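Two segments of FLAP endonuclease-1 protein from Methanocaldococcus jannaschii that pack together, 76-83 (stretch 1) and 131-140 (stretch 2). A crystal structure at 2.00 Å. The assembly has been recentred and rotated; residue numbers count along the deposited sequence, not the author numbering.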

# COMPACT_ATOMS: atom_id res chain seq x y z
N ILE A 76 -11.84 -2.37 1.76
CA ILE A 76 -11.53 -3.62 1.12
C ILE A 76 -10.01 -3.56 1.09
O ILE A 76 -9.42 -2.57 0.62
CB ILE A 76 -12.12 -3.72 -0.32
CG1 ILE A 76 -11.65 -5.03 -0.96
CG2 ILE A 76 -11.72 -2.51 -1.15
CD1 ILE A 76 -12.69 -5.72 -1.82
N TRP A 77 -9.37 -4.59 1.63
CA TRP A 77 -7.92 -4.63 1.69
C TRP A 77 -7.31 -5.19 0.41
O TRP A 77 -7.76 -6.20 -0.14
CB TRP A 77 -7.48 -5.48 2.90
CG TRP A 77 -7.65 -4.76 4.20
CD1 TRP A 77 -8.83 -4.46 4.83
CD2 TRP A 77 -6.61 -4.22 5.02
NE1 TRP A 77 -8.58 -3.77 5.99
CE2 TRP A 77 -7.23 -3.61 6.13
CE3 TRP A 77 -5.21 -4.19 4.92
CZ2 TRP A 77 -6.50 -2.97 7.14
CZ3 TRP A 77 -4.48 -3.56 5.92
CH2 TRP A 77 -5.13 -2.96 7.02
N VAL A 78 -6.27 -4.51 -0.08
CA VAL A 78 -5.60 -4.94 -1.29
C VAL A 78 -4.15 -5.29 -1.02
O VAL A 78 -3.36 -4.46 -0.56
CB VAL A 78 -5.66 -3.85 -2.37
CG1 VAL A 78 -5.19 -4.41 -3.69
CG2 VAL A 78 -7.07 -3.33 -2.52
N PHE A 79 -3.80 -6.54 -1.30
CA PHE A 79 -2.45 -7.01 -1.08
C PHE A 79 -1.69 -7.17 -2.38
O PHE A 79 -2.29 -7.19 -3.46
CB PHE A 79 -2.50 -8.31 -0.28
CG PHE A 79 -3.01 -8.12 1.13
CD1 PHE A 79 -2.14 -7.74 2.16
CD2 PHE A 79 -4.36 -8.29 1.42
CE1 PHE A 79 -2.61 -7.53 3.46
CE2 PHE A 79 -4.85 -8.08 2.72
CZ PHE A 79 -3.97 -7.70 3.74
N ASP A 80 -0.37 -7.24 -2.28
CA ASP A 80 0.50 -7.36 -3.44
C ASP A 80 0.49 -8.75 -4.06
O ASP A 80 0.67 -8.91 -5.27
CB ASP A 80 1.96 -7.03 -3.06
CG ASP A 80 2.23 -5.54 -2.95
OD1 ASP A 80 1.39 -4.74 -3.39
OD2 ASP A 80 3.29 -5.17 -2.43
N GLY A 81 0.26 -9.76 -3.23
CA GLY A 81 0.31 -11.12 -3.76
C GLY A 81 1.81 -11.33 -3.93
O GLY A 81 2.33 -11.38 -5.04
N GLU A 82 2.49 -11.40 -2.79
CA GLU A 82 3.93 -11.56 -2.68
C GLU A 82 4.59 -12.74 -3.40
O GLU A 82 5.64 -12.58 -4.02
CB GLU A 82 4.31 -11.60 -1.20
CG GLU A 82 3.21 -11.11 -0.26
CD GLU A 82 2.02 -12.05 -0.19
OE1 GLU A 82 2.20 -13.22 0.23
OE2 GLU A 82 0.90 -11.63 -0.57
N PRO A 83 4.00 -13.95 -3.31
CA PRO A 83 4.59 -15.11 -3.98
C PRO A 83 5.30 -14.80 -5.30
O PRO A 83 4.86 -13.92 -6.07
CB PRO A 83 3.40 -16.05 -4.15
CG PRO A 83 2.54 -15.76 -2.95
CD PRO A 83 2.76 -14.30 -2.59
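Stretch 2 (131-140) MVENCKYLLS

Stretch 2 is helical from M131 to S140, with phi near -65° and psi near -40° throughout and i-to-i+4 hydrogen bonds such as L139 N to C135 O at 3.0 Å; the helix extends beyond both ends of the segment. In stretch 1, residues 76-79 form the end of a strand, and a loop follows. The helix runs nearly antiparallel to that strand: their N-to-C directions make an angle of 159° (signed crossing angle -159°), and the axes approach to 10.9 Å. The register follows from this direction, with W77 CA 8.5 Å from L139 CA and F79 CA 8.7 Å from K136 CA, so that advancing along the strand means moving back along the helix. At these separations side chains must fill the gap.

Strand alternation decides which ones do. The CA-to-CB bonds of W77 and F79 point toward the helix, whereas I76 and V78 are out of its reach. L139 lies over one face of the W77 indole: its CD2 is 3.8 Å from the centroid of the five-membered ring and 17° off the normal, and its CD1 is 3.5 Å from W77 CG. The same CD1 meets the edge of the F79 ring, 3.6 Å from F79 CE2, so L139 bridges both aromatics. Over a face of F79 lies the aliphatic part of K136, with CG 4.0 Å from the ring centroid and 11° off the normal. V132 CG1 adds a looser contact, 4.2 Å from F79 CD1.

The extended K136 side chain continues past the ring to the loop, where its NZ donates to E82 OE2 at 2.8 Å in a salt bridge. Within the helix, NZ also pairs with E133 OE1 at 3.1 Å. The two acid groups are themselves close, E82 OE1 lying 2.7 Å from E133 OE2; whether a proton lies between them is left open by the geometry.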

# COMPACT_ATOMS: atom_id res chain seq x y z
N MET A 131 3.79 -13.15 8.22
CA MET A 131 3.05 -12.12 8.94
C MET A 131 1.96 -11.56 8.05
O MET A 131 0.85 -11.28 8.50
CB MET A 131 3.98 -11.00 9.38
CG MET A 131 3.29 -9.95 10.25
SD MET A 131 4.33 -8.56 10.69
CE MET A 131 5.53 -9.33 11.80
N VAL A 132 2.30 -11.39 6.77
CA VAL A 132 1.36 -10.89 5.77
C VAL A 132 0.24 -11.91 5.61
O VAL A 132 -0.93 -11.56 5.50
CB VAL A 132 2.05 -10.70 4.39
CG1 VAL A 132 1.01 -10.31 3.34
CG2 VAL A 132 3.15 -9.64 4.49
N GLU A 133 0.60 -13.19 5.58
CA GLU A 133 -0.42 -14.23 5.43
C GLU A 133 -1.33 -14.24 6.67
O GLU A 133 -2.54 -14.43 6.55
CB GLU A 133 0.25 -15.59 5.23
CG GLU A 133 0.73 -15.92 3.79
CD GLU A 133 0.91 -14.70 2.88
OE1 GLU A 133 -0.08 -14.25 2.25
OE2 GLU A 133 2.05 -14.19 2.76
N ASN A 134 -0.75 -14.02 7.85
CA ASN A 134 -1.49 -13.97 9.12
C ASN A 134 -2.48 -12.80 9.14
O ASN A 134 -3.56 -12.89 9.73
CB ASN A 134 -0.51 -13.82 10.29
CG ASN A 134 0.07 -15.16 10.75
OD1 ASN A 134 1.01 -15.20 11.56
ND2 ASN A 134 -0.47 -16.25 10.24
N CYS A 135 -2.11 -11.70 8.49
CA CYS A 135 -2.97 -10.53 8.42
C CYS A 135 -4.18 -10.83 7.54
O CYS A 135 -5.30 -10.41 7.84
CB CYS A 135 -2.19 -9.34 7.85
SG CYS A 135 -1.08 -8.58 9.06
N LYS A 136 -3.95 -11.56 6.46
CA LYS A 136 -5.04 -11.93 5.56
C LYS A 136 -5.99 -12.87 6.29
O LYS A 136 -7.20 -12.77 6.14
CB LYS A 136 -4.48 -12.63 4.32
CG LYS A 136 -3.58 -11.76 3.46
CD LYS A 136 -2.99 -12.59 2.33
CE LYS A 136 -2.48 -11.73 1.18
NZ LYS A 136 -1.62 -12.53 0.24
N TYR A 137 -5.43 -13.79 7.07
CA TYR A 137 -6.24 -14.74 7.83
C TYR A 137 -7.11 -13.99 8.83
O TYR A 137 -8.30 -14.28 8.98
CB TYR A 137 -5.33 -15.72 8.59
CG TYR A 137 -6.06 -16.63 9.57
CD1 TYR A 137 -7.09 -17.47 9.15
CD2 TYR A 137 -5.69 -16.66 10.93
CE1 TYR A 137 -7.74 -18.33 10.05
CE2 TYR A 137 -6.34 -17.53 11.84
CZ TYR A 137 -7.36 -18.35 11.38
OH TYR A 137 -8.00 -19.21 12.25
N LEU A 138 -6.51 -13.02 9.50
CA LEU A 138 -7.23 -12.22 10.49
C LEU A 138 -8.39 -11.49 9.82
O LEU A 138 -9.49 -11.41 10.37
CB LEU A 138 -6.28 -11.22 11.15
CG LEU A 138 -6.89 -10.19 12.11
CD1 LEU A 138 -7.59 -10.89 13.26
CD2 LEU A 138 -5.80 -9.25 12.63
N LEU A 139 -8.15 -10.96 8.62
CA LEU A 139 -9.20 -10.24 7.91
C LEU A 139 -10.34 -11.19 7.57
O LEU A 139 -11.51 -10.81 7.64
CB LEU A 139 -8.64 -9.61 6.64
CG LEU A 139 -7.78 -8.36 6.87
CD1 LEU A 139 -7.11 -7.99 5.55
CD2 LEU A 139 -8.64 -7.21 7.38
N SER A 140 -10.00 -12.41 7.19
CA SER A 140 -11.01 -13.41 6.85
C SER A 140 -11.85 -13.71 8.08
O SER A 140 -13.08 -13.84 8.01
CB SER A 140 -10.34 -14.69 6.37
OG SER A 140 -9.90 -15.44 7.48